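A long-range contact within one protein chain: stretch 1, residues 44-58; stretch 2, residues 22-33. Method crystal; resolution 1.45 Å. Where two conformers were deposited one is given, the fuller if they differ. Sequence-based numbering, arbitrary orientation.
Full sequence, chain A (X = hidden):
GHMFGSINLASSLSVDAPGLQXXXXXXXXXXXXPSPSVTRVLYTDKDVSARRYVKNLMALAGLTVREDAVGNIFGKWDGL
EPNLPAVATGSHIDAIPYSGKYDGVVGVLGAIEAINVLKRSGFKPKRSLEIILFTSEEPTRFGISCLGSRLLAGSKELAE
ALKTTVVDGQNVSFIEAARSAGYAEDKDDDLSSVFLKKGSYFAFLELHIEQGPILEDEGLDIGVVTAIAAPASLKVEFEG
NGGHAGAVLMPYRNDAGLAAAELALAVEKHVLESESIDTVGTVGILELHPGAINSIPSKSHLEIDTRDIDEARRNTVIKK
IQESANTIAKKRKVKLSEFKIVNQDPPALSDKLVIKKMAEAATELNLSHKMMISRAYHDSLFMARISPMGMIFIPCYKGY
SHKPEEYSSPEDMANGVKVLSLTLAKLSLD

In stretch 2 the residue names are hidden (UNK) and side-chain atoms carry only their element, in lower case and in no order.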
# COMPACT_ATOMS: atom_id res chain seq x y z
N THR A 44 -9.30 17.82 0.31
CA THR A 44 -8.44 17.87 1.48
C THR A 44 -8.17 19.32 1.89
O THR A 44 -8.50 20.26 1.17
CB THR A 44 -7.10 17.18 1.23
OG1 THR A 44 -6.42 17.87 0.17
CG2 THR A 44 -7.32 15.71 0.84
N ASP A 45 -7.54 19.48 3.05
CA ASP A 45 -7.17 20.81 3.54
C ASP A 45 -6.28 21.58 2.56
O ASP A 45 -6.48 22.78 2.35
CB ASP A 45 -6.55 20.74 4.94
CG ASP A 45 -5.23 20.00 4.98
OD1 ASP A 45 -5.00 19.12 4.12
OD2 ASP A 45 -4.41 20.30 5.88
N LYS A 46 -5.32 20.90 1.95
CA LYS A 46 -4.45 21.54 0.95
C LYS A 46 -5.25 22.02 -0.26
O LYS A 46 -4.98 23.10 -0.79
CB LYS A 46 -3.33 20.58 0.51
CG LYS A 46 -2.48 20.02 1.65
CD LYS A 46 -1.95 21.14 2.54
CE LYS A 46 -1.01 20.60 3.62
NZ LYS A 46 -1.69 19.61 4.49
N ASP A 47 -6.22 21.22 -0.71
CA ASP A 47 -7.10 21.61 -1.80
C ASP A 47 -7.88 22.87 -1.45
O ASP A 47 -7.98 23.80 -2.25
CB ASP A 47 -8.06 20.47 -2.16
CG ASP A 47 -8.96 20.79 -3.35
OD1 ASP A 47 -8.48 21.42 -4.31
OD2 ASP A 47 -10.14 20.40 -3.33
N VAL A 48 -8.44 22.89 -0.23
CA VAL A 48 -9.20 24.04 0.23
C VAL A 48 -8.34 25.32 0.25
O VAL A 48 -8.79 26.38 -0.19
CB VAL A 48 -9.86 23.77 1.61
CG1 VAL A 48 -10.49 25.05 2.17
CG2 VAL A 48 -10.90 22.67 1.50
N SER A 49 -7.11 25.21 0.73
CA SER A 49 -6.18 26.34 0.73
C SER A 49 -5.89 26.85 -0.68
O SER A 49 -5.86 28.06 -0.92
CB SER A 49 -4.87 25.96 1.42
OG SER A 49 -5.08 25.72 2.80
N ALA A 50 -5.70 25.93 -1.61
CA ALA A 50 -5.44 26.30 -3.00
C ALA A 50 -6.67 26.93 -3.67
O ALA A 50 -6.52 27.90 -4.42
CB ALA A 50 -4.98 25.08 -3.79
N ARG A 51 -7.86 26.41 -3.39
CA ARG A 51 -9.10 27.03 -3.89
C ARG A 51 -9.21 28.48 -3.43
O ARG A 51 -9.57 29.36 -4.20
CB ARG A 51 -10.34 26.27 -3.39
CG ARG A 51 -10.51 24.85 -3.93
CD ARG A 51 -11.66 24.13 -3.21
NE ARG A 51 -11.72 22.75 -3.68
CZ ARG A 51 -12.49 22.33 -4.68
NH1 ARG A 51 -13.33 23.16 -5.28
NH2 ARG A 51 -12.42 21.07 -5.07
N ARG A 52 -8.91 28.70 -2.15
CA ARG A 52 -9.00 30.04 -1.58
C ARG A 52 -8.01 30.99 -2.24
O ARG A 52 -8.33 32.14 -2.52
CB ARG A 52 -8.81 29.98 -0.06
CG ARG A 52 -9.93 29.22 0.65
CD ARG A 52 -9.61 28.98 2.12
NE ARG A 52 -9.33 30.22 2.84
CZ ARG A 52 -10.26 30.95 3.45
NH1 ARG A 52 -11.53 30.58 3.42
NH2 ARG A 52 -9.91 32.06 4.09
N TYR A 53 -6.80 30.49 -2.50
CA TYR A 53 -5.76 31.28 -3.14
C TYR A 53 -6.22 31.72 -4.53
O TYR A 53 -6.11 32.89 -4.89
CB TYR A 53 -4.47 30.46 -3.23
CG TYR A 53 -3.28 31.18 -3.82
CD1 TYR A 53 -3.08 31.22 -5.19
CD2 TYR A 53 -2.34 31.80 -3.01
CE1 TYR A 53 -1.98 31.87 -5.74
CE2 TYR A 53 -1.23 32.45 -3.55
CZ TYR A 53 -1.07 32.48 -4.92
OH TYR A 53 0.02 33.12 -5.47
N VAL A 54 -6.78 30.78 -5.29
CA VAL A 54 -7.28 31.08 -6.63
C VAL A 54 -8.49 32.03 -6.62
O VAL A 54 -8.55 32.98 -7.41
CB VAL A 54 -7.62 29.78 -7.41
CG1 VAL A 54 -8.32 30.11 -8.71
CG2 VAL A 54 -6.35 28.98 -7.68
N LYS A 55 -9.44 31.79 -5.73
CA LYS A 55 -10.60 32.68 -5.62
C LYS A 55 -10.18 34.11 -5.28
O LYS A 55 -10.77 35.07 -5.79
CB LYS A 55 -11.62 32.12 -4.61
CG LYS A 55 -12.47 30.99 -5.20
CD LYS A 55 -13.52 30.46 -4.22
CE LYS A 55 -12.90 29.56 -3.16
NZ LYS A 55 -13.93 29.08 -2.17
N ASN A 56 -9.16 34.26 -4.43
CA ASN A 56 -8.62 35.57 -4.10
C ASN A 56 -8.06 36.27 -5.34
O ASN A 56 -8.35 37.45 -5.59
CB ASN A 56 -7.56 35.46 -3.00
CG ASN A 56 -6.97 36.79 -2.61
OD1 ASN A 56 -5.80 37.06 -2.86
ND2 ASN A 56 -7.79 37.65 -2.00
N LEU A 57 -7.30 35.54 -6.14
CA LEU A 57 -6.79 36.10 -7.39
C LEU A 57 -7.90 36.48 -8.37
O LEU A 57 -7.81 37.50 -9.05
CB LEU A 57 -5.81 35.13 -8.06
CG LEU A 57 -4.49 34.89 -7.33
CD1 LEU A 57 -3.60 33.98 -8.15
CD2 LEU A 57 -3.79 36.21 -7.05
N MET A 58 -8.94 35.65 -8.46
CA MET A 58 -10.06 35.96 -9.34
C MET A 58 -10.75 37.25 -8.91
O MET A 58 -11.09 38.09 -9.74
CB MET A 58 -11.08 34.82 -9.33
CG MET A 58 -10.64 33.57 -10.08
SD MET A 58 -12.01 32.38 -10.08
CE MET A 58 -11.34 31.09 -11.15
N UNK A 22 5.96 33.36 -9.60
CA UNK A 22 5.83 33.46 -8.16
C UNK A 22 4.51 32.84 -7.68
O UNK A 22 4.48 32.19 -6.64
c UNK A 22 7.35 35.48 -7.90
c UNK A 22 5.95 34.91 -7.69
n UNK A 22 7.47 36.80 -7.81
o UNK A 22 8.31 34.73 -8.12
N UNK A 23 3.44 33.03 -8.46
CA UNK A 23 2.15 32.42 -8.11
C UNK A 23 2.19 30.90 -8.22
O UNK A 23 1.63 30.19 -7.38
c UNK A 23 1.04 33.01 -8.97
c UNK A 23 -0.22 35.13 -9.58
n UNK A 23 -0.81 36.22 -9.12
c UNK A 23 0.79 34.48 -8.66
o UNK A 23 -0.47 34.66 -10.69
N UNK A 24 2.87 30.39 -9.25
CA UNK A 24 3.06 28.95 -9.41
C UNK A 24 3.77 28.39 -8.18
O UNK A 24 3.37 27.38 -7.62
c UNK A 24 3.02 28.91 -11.95
c UNK A 24 3.87 28.64 -10.70
c UNK A 24 4.37 27.19 -10.71
c UNK A 24 2.18 27.74 -12.39
N UNK A 25 4.82 29.09 -7.74
CA UNK A 25 5.58 28.64 -6.58
C UNK A 25 4.76 28.72 -5.30
O UNK A 25 4.78 27.79 -4.50
c UNK A 25 6.87 29.46 -6.45
c UNK A 25 7.83 29.23 -7.59
o UNK A 25 7.72 28.18 -8.25
o UNK A 25 8.69 30.11 -7.82
N UNK A 26 4.05 29.82 -5.10
CA UNK A 26 3.19 29.95 -3.93
C UNK A 26 2.13 28.86 -3.87
O UNK A 26 1.93 28.23 -2.82
o UNK A 26 3.73 34.72 -2.95
c UNK A 26 3.58 32.42 -3.52
c UNK A 26 2.56 31.34 -3.85
o UNK A 26 1.79 34.00 -3.69
c UNK A 26 2.99 33.81 -3.38
N UNK A 27 1.47 28.60 -4.99
CA UNK A 27 0.45 27.55 -5.01
C UNK A 27 1.03 26.17 -4.68
O UNK A 27 0.38 25.35 -4.03
c UNK A 27 -1.66 26.83 -6.27
c UNK A 27 -0.30 27.53 -6.34
c UNK A 27 -2.67 27.69 -5.51
c UNK A 27 -2.18 26.51 -7.65
N UNK A 28 2.26 25.92 -5.11
CA UNK A 28 2.89 24.63 -4.88
C UNK A 28 3.16 24.35 -3.40
O UNK A 28 3.41 23.20 -3.02
c UNK A 28 4.20 24.51 -5.68
o UNK A 28 5.26 25.22 -5.06
N UNK A 29 3.10 25.40 -2.57
CA UNK A 29 3.30 25.21 -1.13
C UNK A 29 2.12 24.50 -0.46
O UNK A 29 2.27 23.95 0.63
o UNK A 29 2.37 27.32 -0.34
c UNK A 29 3.56 26.55 -0.44
N UNK A 30 0.96 24.50 -1.12
CA UNK A 30 -0.22 23.80 -0.60
C UNK A 30 -0.14 22.34 -1.03
O UNK A 30 -0.76 21.93 -2.01
c UNK A 30 -1.52 26.37 0.54
c UNK A 30 -1.84 28.20 -1.50
c UNK A 30 -1.51 24.46 -1.09
c UNK A 30 -1.60 27.73 0.83
c UNK A 30 -1.76 28.64 -0.19
c UNK A 30 -1.60 25.93 -0.77
c UNK A 30 -1.75 26.86 -1.79
N UNK A 31 0.61 21.57 -0.27
CA UNK A 31 1.01 20.23 -0.69
C UNK A 31 1.18 19.30 0.49
O UNK A 31 1.72 19.70 1.53
c UNK A 31 2.33 20.33 -1.45
o UNK A 31 2.81 19.05 -1.81
N UNK A 32 0.77 18.05 0.30
CA UNK A 32 1.02 17.01 1.30
C UNK A 32 2.35 16.29 1.09
O UNK A 32 2.74 15.44 1.90
c UNK A 32 -0.14 16.02 1.35
o UNK A 32 -1.10 17.24 3.16
c UNK A 32 -1.33 16.56 2.14
o UNK A 32 -2.48 16.31 1.72
N UNK A 33 3.04 16.62 0.00
CA UNK A 33 4.39 16.12 -0.25
C UNK A 33 5.39 17.26 -0.10
O UNK A 33 5.08 18.41 -0.41
c UNK A 33 4.48 15.53 -1.65
O HOH W 1 -3.85 16.81 -0.39
O HOH W 2 -4.39 16.35 3.54

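Position 22 carries two carbons, the second bearing one oxygen and one nitrogen; the end leads away from stretch 1 and touches nothing there. It is Asn22. Position 23 has three carbons, the third again with one oxygen and one nitrogen. Its nitrogen lies against the CD2 methyl of Leu57, and the hydroxyl of Tyr53 comes up against the carbon chain. This is Gln23, with NE2 3.6 Å from Leu57 CD2 and CG 3.6 Å from Tyr53 OH.

Position 24 shows four carbons forked at the first, one arm two carbons long, the mark of Ile24. It points away and is buried against other parts of the protein. Position 25, two carbons with two oxygens on the second, also points away: Asp25.

At position 26 three carbons end in two oxygens, and one oxygen meets the hydroxyl of Tyr53. This is Glu26; Tyr53 OH donates to Glu26 OE1 at 2.7 Å, near the plane of the tyrosine ring. Position 27 has four carbons forked at the second, and one tip reaches Ala50, Tyr53 and Val54. It is Leu27, whose CD1 lies 3.6 Å from Tyr53 CD1 and 3.9 Å from Ala50 CB.

Positions 28 and 29 each hold one carbon and one oxygen and make no contact across. They are Ser28 and Ser29, which turn back on their own chain: Ser28 OG donates to Asp25 O, and Ser29 OG to Glu26 O.

Position 30 has one carbon and then a six-carbon ring without a hydroxyl; its CA-to-CB bond points toward stretch 1, and the ring packs on Ser49, Ala50 and Tyr53. It is Phe30. Ser49 CB sits over one face, 3.9 Å from the ring centroid, and Tyr53 CB is 3.9 Å from Phe30 CE2. Position 31, one carbon and one oxygen, points away: Ser31, its OG donating to the backbone O of position 33. Position 32 has two carbons and two oxygens, one beside the amine of Lys46. It is Asp32, and Lys46 NZ forms a salt bridge with Asp32 OD1 at 2.8 Å. Position 33 has a single carbon, out of reach: Ala33.

The two helices run nearly antiparallel, at 152°. Stretch 1 offers Lys46, Ser49, Ala50, Tyr53 and Leu57, spaced by three or four residues and so gathered on one side of the helix. Leu27 and Phe30 fill the middle, and both pack on Ala50, whose CB is 4.2 Å from Phe30 CD2. Polar bonds lie beyond: Tyr53 to Glu26, and Lys46 to Asp32. Lys46 NZ also bridges to Asp45 OD2, 3.1 Å away, placing its charge between two carboxylates, while two waters donate to Asp32 OD2 and link it to Thr44 and Asp45.

Stretch 2 (22-33) NQIDELSSFSDA
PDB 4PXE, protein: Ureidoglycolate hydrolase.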